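Local structure of spike protein P5 (Enterobacteria phage PRD1, 1YQ5) at residues A[5-10]-A[37-42]; A[29-34]-A[49-54]; A[58-63]-A[106-111]; A[81-86]-A[116-121]. The protein forms, together with proteins P31 and P2, the spike complexes at the five-fold vertices of the capsid, is essential for infectivity, and is represented here by its C-terminal domain. All coordinates share one frame; numbering follows the deposited sequence.

Interaction 1 (A[5-10]-A[37-42]); sequences DALSLM and VNSVGT
The backbone oxygen of Ser8 is gripped by two consecutive amides of the partner strand: Val37 N gives it a bond of 2.8 Å, and Asn38 N adds a weak one of 3.4 Å. Two residues thus face one, the mark of a classic beta bulge, placed at Val37, where the chain turns a corner. Beyond it the pairing is regular and antiparallel. Ser8 N binds Asn38 O, and Ala6 and Val40 exchange amide bonds, with Val40 N to Ala6 O at 2.8 Å.

Ala6 suits its place because its small CB touches Val40 CB at 3.9 Å on the same face of the sheet. At the bulge, Val37 holds CG1 anti to its backbone N (chi1 176°), and CG2, beside that N, rests on CB of selenomethionine Met10 at 3.8 Å. At the far end Asp5 OD2 takes a bond from a water (2.7 Å) that accepts from Thr42 N (2.9 Å). OD2 is also bound by Gly43 N, while OD1 pairs with Lys57; the carboxylate holds the loop through Gly41, where phi is positive (68°) and a CB would run into Asp5 OD2.

Strand 35-40 is an outermost strand of its five-stranded sheet within the chain. Strand 5-11 lies between it and strand 135-142, where Ser8 OG bonds to Thr139, and a second subunit packs Leu60 on Ala6 and Tyr108 on Asn38.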
# COMPACT_ATOMS: atom_id res chain seq x y z
N ASP A 5 2.29 8.37 17.53
CA ASP A 5 3.50 7.56 17.51
C ASP A 5 3.87 7.14 16.10
O ASP A 5 3.00 6.83 15.28
CB ASP A 5 3.32 6.31 18.37
CG ASP A 5 2.87 6.63 19.77
OD1 ASP A 5 1.66 6.85 19.98
OD2 ASP A 5 3.74 6.69 20.66
N ALA A 6 5.17 7.13 15.82
CA ALA A 6 5.66 6.74 14.51
C ALA A 6 7.15 6.45 14.60
O ALA A 6 7.85 6.96 15.48
CB ALA A 6 5.41 7.85 13.49
N LEU A 7 7.62 5.62 13.68
CA LEU A 7 9.03 5.27 13.63
C LEU A 7 9.38 4.95 12.18
O LEU A 7 8.70 4.16 11.54
CB LEU A 7 9.31 4.05 14.51
CG LEU A 7 10.77 3.60 14.57
CD1 LEU A 7 11.61 4.71 15.17
CD2 LEU A 7 10.90 2.33 15.40
N SER A 8 10.43 5.58 11.67
CA SER A 8 10.87 5.35 10.30
C SER A 8 12.33 4.92 10.36
O SER A 8 13.16 5.61 10.97
CB SER A 8 10.71 6.63 9.48
OG SER A 8 10.99 6.39 8.11
N LEU A 9 12.64 3.79 9.74
CA LEU A 9 13.99 3.25 9.77
C LEU A 9 14.57 2.98 8.39
O LEU A 9 13.85 2.72 7.43
CB LEU A 9 14.00 1.94 10.55
CG LEU A 9 13.30 1.88 11.91
CD1 LEU A 9 13.20 0.44 12.37
CD2 LEU A 9 14.06 2.72 12.92
N MSE A 10 15.90 3.05 8.32
CA MSE A 10 16.62 2.75 7.09
C MSE A 10 17.52 1.58 7.48
O MSE A 10 18.37 1.69 8.37
CB MSE A 10 17.46 3.96 6.65
CG MSE A 10 18.00 3.85 5.22
SE MSE A 10 19.54 2.69 5.10
CE MSE A 10 20.83 3.92 5.84
N VAL A 37 15.40 7.21 11.03
CA VAL A 37 15.26 8.37 10.15
C VAL A 37 14.35 9.40 10.79
O VAL A 37 14.56 10.60 10.65
CB VAL A 37 14.66 7.95 8.79
CG1 VAL A 37 14.41 9.17 7.93
CG2 VAL A 37 15.61 6.98 8.09
N ASN A 38 13.33 8.93 11.49
CA ASN A 38 12.39 9.82 12.15
C ASN A 38 11.65 9.03 13.22
O ASN A 38 11.32 7.86 13.02
CB ASN A 38 11.38 10.38 11.13
CG ASN A 38 10.40 11.36 11.76
OD1 ASN A 38 10.79 12.43 12.25
ND2 ASN A 38 9.12 11.01 11.75
N SER A 39 11.41 9.68 14.35
CA SER A 39 10.72 9.05 15.47
C SER A 39 9.72 10.04 16.07
O SER A 39 10.04 11.22 16.22
CB SER A 39 11.73 8.64 16.53
OG SER A 39 11.10 7.92 17.58
N VAL A 40 8.53 9.56 16.40
CA VAL A 40 7.49 10.39 16.99
C VAL A 40 6.92 9.66 18.20
O VAL A 40 6.49 8.51 18.09
CB VAL A 40 6.36 10.68 15.99
CG1 VAL A 40 5.27 11.52 16.65
CG2 VAL A 40 6.91 11.40 14.77
N GLY A 41 6.91 10.32 19.35
CA GLY A 41 6.38 9.69 20.55
C GLY A 41 7.29 8.55 20.99
O GLY A 41 8.42 8.45 20.53
N THR A 42 6.78 7.69 21.87
CA THR A 42 7.57 6.58 22.37
C THR A 42 6.85 5.24 22.26
O THR A 42 7.32 4.23 22.79
CB THR A 42 7.92 6.79 23.85
OG1 THR A 42 6.71 6.96 24.59
CG2 THR A 42 8.77 8.04 24.02
O HOH W 1 4.12 8.41 22.70

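Interaction 2 (A[29-34]-A[49-54]); sequences FDLSGA and AGIQLA
Methyl CD1 of Leu31 sits over the flat peptide that joins Gly50 to Ile51, nearly straight above the carbonyl carbon, with Leu31 CD1 to Gly50 C at 3.8 Å. Here the loop ahead of strand 35-40, folded as an Asx turn running into a type I beta turn from Leu31 to Ala34, meets the start of strand 51-53 of the beta-jelly-roll. Leucine suits the spot: CG is anti to the carbonyl carbon (chi1 -59°), and the branch beyond carries CD1 across the glycine backbone to Ile51 CG1 at 3.9 Å. Leu9 and Tyr11 of strand 5-11 pack on the same leucine, so it lies between strand 5-11 of one sheet and strand 51-53 of the other.

Gly50 adopts backbone angles at which a CB would press on the oxygen of Ala49, and its bare backbone is the surface that Leu31 covers. The carbonyls beside it are joined through solvent: one water donates to Phe29 O and to Ala49 O, each at 2.8 Å, which probably eases the repulsion between two acceptors. The Phe29 ring leads away and meets that of Tyr11, their planes about 45° apart.

Two donors of one residue fix the loop's shape at Asp30 OD1. Ser32 N approaches nearly along the C-O axis at 2.9 Å, and Ser32 OG donates at 2.6 Å to the syn lone pair of Asp30 OD1.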
# COMPACT_ATOMS: atom_id res chain seq x y z
N PHE A 29 13.77 -9.76 10.57
CA PHE A 29 14.88 -8.83 10.75
C PHE A 29 15.12 -8.31 12.17
O PHE A 29 14.19 -7.95 12.88
CB PHE A 29 14.69 -7.61 9.85
CG PHE A 29 14.75 -7.91 8.38
CD1 PHE A 29 14.01 -7.14 7.48
CD2 PHE A 29 15.56 -8.92 7.88
CE1 PHE A 29 14.09 -7.37 6.11
CE2 PHE A 29 15.65 -9.16 6.51
CZ PHE A 29 14.91 -8.38 5.63
N ASP A 30 16.39 -8.26 12.54
CA ASP A 30 16.82 -7.71 13.82
C ASP A 30 16.97 -6.23 13.47
O ASP A 30 17.86 -5.88 12.69
CB ASP A 30 18.18 -8.29 14.21
CG ASP A 30 18.78 -7.61 15.43
OD1 ASP A 30 18.57 -6.39 15.63
OD2 ASP A 30 19.48 -8.30 16.19
N LEU A 31 16.11 -5.37 14.01
CA LEU A 31 16.18 -3.95 13.68
C LEU A 31 16.88 -3.07 14.72
O LEU A 31 16.82 -1.84 14.64
CB LEU A 31 14.77 -3.41 13.44
CG LEU A 31 13.96 -4.08 12.32
CD1 LEU A 31 12.56 -3.46 12.27
CD2 LEU A 31 14.67 -3.91 10.99
N SER A 32 17.55 -3.68 15.69
CA SER A 32 18.23 -2.93 16.73
C SER A 32 19.28 -1.97 16.17
O SER A 32 19.46 -0.87 16.68
CB SER A 32 18.89 -3.87 17.74
OG SER A 32 19.87 -4.68 17.11
N GLY A 33 19.95 -2.39 15.11
CA GLY A 33 20.98 -1.56 14.51
C GLY A 33 20.53 -0.70 13.35
O GLY A 33 21.35 -0.06 12.70
N ALA A 34 19.23 -0.68 13.07
CA ALA A 34 18.71 0.12 11.97
C ALA A 34 18.88 1.61 12.28
O ALA A 34 18.88 2.02 13.44
CB ALA A 34 17.23 -0.19 11.74
N ALA A 49 13.83 -7.77 17.82
CA ALA A 49 12.67 -8.55 17.37
C ALA A 49 11.90 -7.90 16.22
O ALA A 49 11.23 -8.58 15.46
CB ALA A 49 11.73 -8.78 18.55
N GLY A 50 12.01 -6.58 16.10
CA GLY A 50 11.32 -5.85 15.04
C GLY A 50 10.98 -4.48 15.59
O GLY A 50 11.85 -3.78 16.08
N ILE A 51 9.71 -4.09 15.51
CA ILE A 51 9.30 -2.81 16.07
C ILE A 51 8.31 -3.09 17.20
O ILE A 51 7.23 -3.64 16.97
CB ILE A 51 8.65 -1.89 15.02
CG1 ILE A 51 9.68 -1.50 13.96
CG2 ILE A 51 8.10 -0.63 15.69
CD1 ILE A 51 9.15 -0.55 12.90
N GLN A 52 8.71 -2.72 18.41
CA GLN A 52 7.89 -2.94 19.61
C GLN A 52 6.77 -1.92 19.75
O GLN A 52 6.94 -0.74 19.47
CB GLN A 52 8.76 -2.83 20.86
CG GLN A 52 10.01 -3.71 20.91
CD GLN A 52 9.68 -5.17 21.09
OE1 GLN A 52 8.75 -5.52 21.82
NE2 GLN A 52 10.45 -6.03 20.45
N LEU A 53 5.61 -2.40 20.19
CA LEU A 53 4.46 -1.52 20.44
C LEU A 53 4.34 -1.45 21.96
O LEU A 53 4.18 -2.48 22.61
CB LEU A 53 3.17 -2.10 19.85
CG LEU A 53 2.90 -1.79 18.37
CD1 LEU A 53 3.94 -2.47 17.50
CD2 LEU A 53 1.50 -2.26 18.01
N ALA A 54 4.43 -0.25 22.51
CA ALA A 54 4.34 -0.05 23.96
C ALA A 54 2.97 -0.43 24.50
O ALA A 54 1.97 -0.37 23.78
CB ALA A 54 4.67 1.40 24.31
O HOH W 2 11.41 -8.38 12.67

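Interaction 3 (A[58-63]-A[106-111]); sequences SGLYQI and LIYCNV
The Tyr108 ring lies alongside the backbone of Gly59, its CD1 3.4 Å from Gly59 O and its CE1 3.6 Å from Gly59 CA. Holding CG anti to the backbone N (chi1 180°) starts the ring in that direction, while Gly59 has backbone angles at which a CB would strike Ser58 O. Leu60 comes at the edge of the same ring, near its plane, with CD2 4.0 Å from Tyr108 CB. Further along this face Gln62 and Leu106 cross at about a right angle, Gln62 OE1 touching Leu106 CB at 3.5 Å.

The other face carries Tyr61, Ile107 and Cys109. Cys109 SG stands obliquely to the Tyr61 ring, 3.7 Å from Tyr61 CD1, a sulfur-aromatic contact in which a small polarisable thiol fits the buried site; Tyr61 OH donates to Lys57 O. Next to them Ile63 CD1 meets Ile107 CD1 at 3.7 Å. Paired amide bonds join Gly59 with Cys109 and Tyr61 with Ile107, antiparallel throughout. Past the last pair Ser58 OG accepts a nearly straight bond (171°) from Val111 N at 2.8 Å, using a side chain where the backbone pairing has ended.

Strand 59-68 lies between strands 135-142 and 100-109, the latter outermost in its sheet within the chain. Leu53 of strand 51-53 packs on Tyr61 and Cys109 from the opposing sheet, whereas Leu60, Leu106 and Tyr108 meet a third subunit, whose Thr64 also binds Leu106 N.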
# COMPACT_ATOMS: atom_id res chain seq x y z
N SER A 58 -2.93 -0.14 21.68
CA SER A 58 -3.76 -0.86 20.72
C SER A 58 -4.34 0.18 19.76
O SER A 58 -4.57 1.33 20.15
CB SER A 58 -4.90 -1.59 21.43
OG SER A 58 -4.42 -2.68 22.19
N GLY A 59 -4.57 -0.20 18.51
CA GLY A 59 -5.12 0.75 17.57
C GLY A 59 -4.81 0.42 16.12
O GLY A 59 -4.40 -0.70 15.79
N LEU A 60 -4.99 1.42 15.25
CA LEU A 60 -4.75 1.26 13.83
C LEU A 60 -3.35 1.74 13.48
O LEU A 60 -2.93 2.82 13.90
CB LEU A 60 -5.78 2.05 13.02
CG LEU A 60 -7.22 1.54 13.11
CD1 LEU A 60 -8.16 2.55 12.46
CD2 LEU A 60 -7.33 0.18 12.41
N TYR A 61 -2.64 0.93 12.71
CA TYR A 61 -1.28 1.25 12.30
C TYR A 61 -1.08 1.20 10.80
O TYR A 61 -1.52 0.26 10.14
CB TYR A 61 -0.29 0.28 12.96
CG TYR A 61 -0.11 0.51 14.44
CD1 TYR A 61 -1.07 0.08 15.35
CD2 TYR A 61 1.01 1.18 14.92
CE1 TYR A 61 -0.91 0.33 16.72
CE2 TYR A 61 1.18 1.44 16.27
CZ TYR A 61 0.22 1.02 17.17
OH TYR A 61 0.38 1.30 18.51
N GLN A 62 -0.42 2.22 10.27
CA GLN A 62 -0.11 2.28 8.84
C GLN A 62 1.35 1.85 8.76
O GLN A 62 2.22 2.43 9.42
CB GLN A 62 -0.27 3.70 8.30
CG GLN A 62 0.18 3.86 6.85
CD GLN A 62 -0.47 2.86 5.90
OE1 GLN A 62 -1.70 2.72 5.87
NE2 GLN A 62 0.35 2.16 5.12
N ILE A 63 1.61 0.83 7.96
CA ILE A 63 2.95 0.28 7.84
C ILE A 63 3.41 0.14 6.39
O ILE A 63 2.64 -0.25 5.51
CB ILE A 63 2.98 -1.12 8.48
CG1 ILE A 63 2.57 -1.01 9.95
CG2 ILE A 63 4.36 -1.74 8.33
CD1 ILE A 63 2.11 -2.33 10.55
N LEU A 106 -2.52 -1.15 6.37
CA LEU A 106 -3.23 -0.41 7.41
C LEU A 106 -3.89 -1.57 8.13
O LEU A 106 -4.74 -2.25 7.56
CB LEU A 106 -4.31 0.52 6.83
CG LEU A 106 -5.24 1.09 7.92
CD1 LEU A 106 -4.41 1.87 8.93
CD2 LEU A 106 -6.31 1.98 7.31
N ILE A 107 -3.48 -1.81 9.38
CA ILE A 107 -4.02 -2.93 10.14
C ILE A 107 -4.35 -2.54 11.57
O ILE A 107 -3.87 -1.52 12.07
CB ILE A 107 -3.01 -4.09 10.19
CG1 ILE A 107 -1.72 -3.61 10.86
CG2 ILE A 107 -2.72 -4.59 8.79
CD1 ILE A 107 -0.68 -4.69 11.08
N TYR A 108 -5.16 -3.36 12.22
CA TYR A 108 -5.50 -3.13 13.62
C TYR A 108 -4.57 -3.99 14.45
O TYR A 108 -4.42 -5.19 14.18
CB TYR A 108 -6.94 -3.52 13.93
CG TYR A 108 -7.27 -3.28 15.38
CD1 TYR A 108 -7.53 -1.99 15.85
CD2 TYR A 108 -7.25 -4.32 16.31
CE1 TYR A 108 -7.75 -1.74 17.20
CE2 TYR A 108 -7.48 -4.08 17.67
CZ TYR A 108 -7.72 -2.78 18.10
OH TYR A 108 -7.93 -2.52 19.43
N CYS A 109 -3.95 -3.39 15.46
CA CYS A 109 -3.04 -4.12 16.32
C CYS A 109 -3.53 -4.13 17.76
O CYS A 109 -3.75 -3.07 18.35
CB CYS A 109 -1.64 -3.49 16.30
SG CYS A 109 -0.79 -3.54 14.72
N ASN A 110 -3.71 -5.33 18.30
CA ASN A 110 -4.11 -5.44 19.69
C ASN A 110 -2.82 -5.58 20.48
O ASN A 110 -1.99 -6.43 20.17
CB ASN A 110 -4.98 -6.68 19.92
CG ASN A 110 -5.36 -6.86 21.37
OD1 ASN A 110 -5.88 -5.94 22.00
ND2 ASN A 110 -5.10 -8.04 21.92
N VAL A 111 -2.63 -4.72 21.48
CA VAL A 111 -1.43 -4.78 22.30
C VAL A 111 -1.80 -5.44 23.62
O VAL A 111 -2.59 -4.90 24.39
CB VAL A 111 -0.88 -3.36 22.55
CG1 VAL A 111 0.30 -3.42 23.51
CG2 VAL A 111 -0.46 -2.73 21.23

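Interaction 4 (A[81-86]-A[116-121]); sequences VKYGSS and SLDVLK
This is a short antiparallel strand pairing with a buried tyrosine at its end, where strand 76-83 meets the beginning of strand 119-126 inside the second sheet of the chain. Lys82 and Lys121 form its hydrogen-bonded pair, exchanging amide bonds with Lys121 N to Lys82 O at 2.8 Å. Their side chains leave the same face and cross obliquely, Lys82 CE 3.9 Å from Lys121 CD. The two ammonium groups are 4.7 Å apart, NZ to NZ, a repulsion probably softened by a water that accepts from both and by the salt bridge of Lys82 to Asp28. Long aliphatic stems with charged ends suit this partly exposed face.

With CG anti to the backbone N (chi1 -173°), the Tyr83 ring reaches residues 118-120. CD1 meets Leu120 CD2 at 3.6 Å, and Leu120 N lies at the ring edge, in plane. The phenol oxygen reaches 3.4 Å from Asp118 OD1 but bonds to Asn110 O; ring and carboxylate planes are 20° apart.

At Tyr83 the chain enters a type II' beta turn that runs to Ser86, the tight hairpin that starts strand 86-93 of the jelly roll. Gly84 takes its second position, with a positive phi (60°) well suited to glycine. Asp118 is the centre of an inverse gamma turn, and its carboxylate accepts from the amides of Leu112, Gly113 and Val114, fixing the preceding loop. Between the two turns one water accepts from Gly84 N at 2.9 Å and donates to Leu117 O and to Val119 O, the latter at 2.7 Å.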
# COMPACT_ATOMS: atom_id res chain seq x y z
N VAL A 81 5.13 -9.00 6.63
CA VAL A 81 4.98 -8.26 7.88
C VAL A 81 4.10 -9.13 8.77
O VAL A 81 3.08 -9.66 8.31
CB VAL A 81 4.26 -6.91 7.68
CG1 VAL A 81 4.01 -6.26 9.03
CG2 VAL A 81 5.08 -6.01 6.79
N LYS A 82 4.48 -9.28 10.03
CA LYS A 82 3.69 -10.08 10.95
C LYS A 82 3.40 -9.33 12.24
O LYS A 82 4.18 -8.47 12.65
CB LYS A 82 4.43 -11.37 11.31
CG LYS A 82 4.82 -12.23 10.13
CD LYS A 82 5.39 -13.56 10.59
CE LYS A 82 6.67 -13.38 11.39
NZ LYS A 82 7.11 -14.65 12.04
N TYR A 83 2.26 -9.65 12.84
CA TYR A 83 1.88 -9.08 14.12
C TYR A 83 0.96 -10.09 14.78
O TYR A 83 -0.13 -10.38 14.28
CB TYR A 83 1.15 -7.74 13.99
CG TYR A 83 0.94 -7.13 15.36
CD1 TYR A 83 2.00 -6.52 16.04
CD2 TYR A 83 -0.28 -7.26 16.03
CE1 TYR A 83 1.86 -6.06 17.34
CE2 TYR A 83 -0.43 -6.81 17.35
CZ TYR A 83 0.65 -6.22 18.00
OH TYR A 83 0.52 -5.80 19.30
N GLY A 84 1.41 -10.65 15.91
CA GLY A 84 0.59 -11.64 16.58
C GLY A 84 0.36 -12.82 15.66
O GLY A 84 1.28 -13.26 14.97
N SER A 85 -0.88 -13.31 15.62
CA SER A 85 -1.21 -14.46 14.78
C SER A 85 -1.38 -14.12 13.30
O SER A 85 -1.55 -15.02 12.48
CB SER A 85 -2.49 -15.13 15.29
OG SER A 85 -3.57 -14.21 15.27
N SER A 86 -1.32 -12.84 12.96
CA SER A 86 -1.50 -12.43 11.57
C SER A 86 -0.20 -12.20 10.81
O SER A 86 0.78 -11.73 11.37
CB SER A 86 -2.32 -11.13 11.49
OG SER A 86 -3.63 -11.29 11.99
N SER A 116 7.38 -9.15 24.31
CA SER A 116 7.79 -10.14 23.32
C SER A 116 6.69 -10.55 22.34
O SER A 116 6.98 -11.14 21.31
CB SER A 116 8.36 -11.37 24.03
OG SER A 116 9.59 -11.04 24.66
N LEU A 117 5.44 -10.24 22.67
CA LEU A 117 4.32 -10.57 21.79
C LEU A 117 3.83 -9.38 20.97
O LEU A 117 3.39 -9.54 19.82
CB LEU A 117 3.15 -11.12 22.60
CG LEU A 117 3.36 -12.44 23.32
CD1 LEU A 117 2.14 -12.78 24.16
CD2 LEU A 117 3.64 -13.53 22.30
N ASP A 118 3.90 -8.18 21.55
CA ASP A 118 3.45 -6.96 20.88
C ASP A 118 4.55 -6.36 20.02
O ASP A 118 5.09 -5.29 20.33
CB ASP A 118 2.98 -5.93 21.91
CG ASP A 118 1.90 -6.49 22.83
OD1 ASP A 118 1.06 -7.27 22.36
OD2 ASP A 118 1.90 -6.12 24.03
N VAL A 119 4.89 -7.05 18.94
CA VAL A 119 5.95 -6.58 18.06
C VAL A 119 5.65 -6.82 16.59
O VAL A 119 5.19 -7.89 16.21
CB VAL A 119 7.30 -7.26 18.41
CG1 VAL A 119 7.14 -8.77 18.34
CG2 VAL A 119 8.39 -6.80 17.45
N LEU A 120 5.90 -5.80 15.78
CA LEU A 120 5.71 -5.91 14.34
C LEU A 120 7.00 -6.55 13.83
O LEU A 120 8.09 -6.02 14.07
CB LEU A 120 5.53 -4.52 13.73
CG LEU A 120 4.22 -3.80 14.04
CD1 LEU A 120 4.32 -2.34 13.65
CD2 LEU A 120 3.08 -4.48 13.29
N LYS A 121 6.87 -7.68 13.14
CA LYS A 121 8.04 -8.37 12.61
C LYS A 121 8.12 -8.17 11.10
O LYS A 121 7.11 -8.22 10.39
CB LYS A 121 7.96 -9.86 12.94
CG LYS A 121 7.98 -10.15 14.44
CD LYS A 121 7.90 -11.65 14.71
CE LYS A 121 8.01 -11.95 16.20
NZ LYS A 121 7.95 -13.42 16.47
O HOH W 3 7.89 -15.85 14.62
O HOH W 4 4.16 -10.30 16.82

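The four contacts cover both five-stranded antiparallel sheets of the beta-jelly-roll. Interactions 1 and 3 lie in one sheet, at its two outer strand pairs, with centres about 15 Å apart; the interaction 1 face of one subunit meets the interaction 3 face of another, so these pairs help form the trimer interface. Interactions 2 and 4, centres about 11 Å apart, reach the other sheet, where probable hydrogen bonds run from Leu120 N to Ile51 O and from Leu53 N to Asp118 O. Along the chain 1 and 2 interleave, as do 3 and 4, while the first two close before the others open. Between the sheets, side chains of both pack together, as Ile63 does on Leu120.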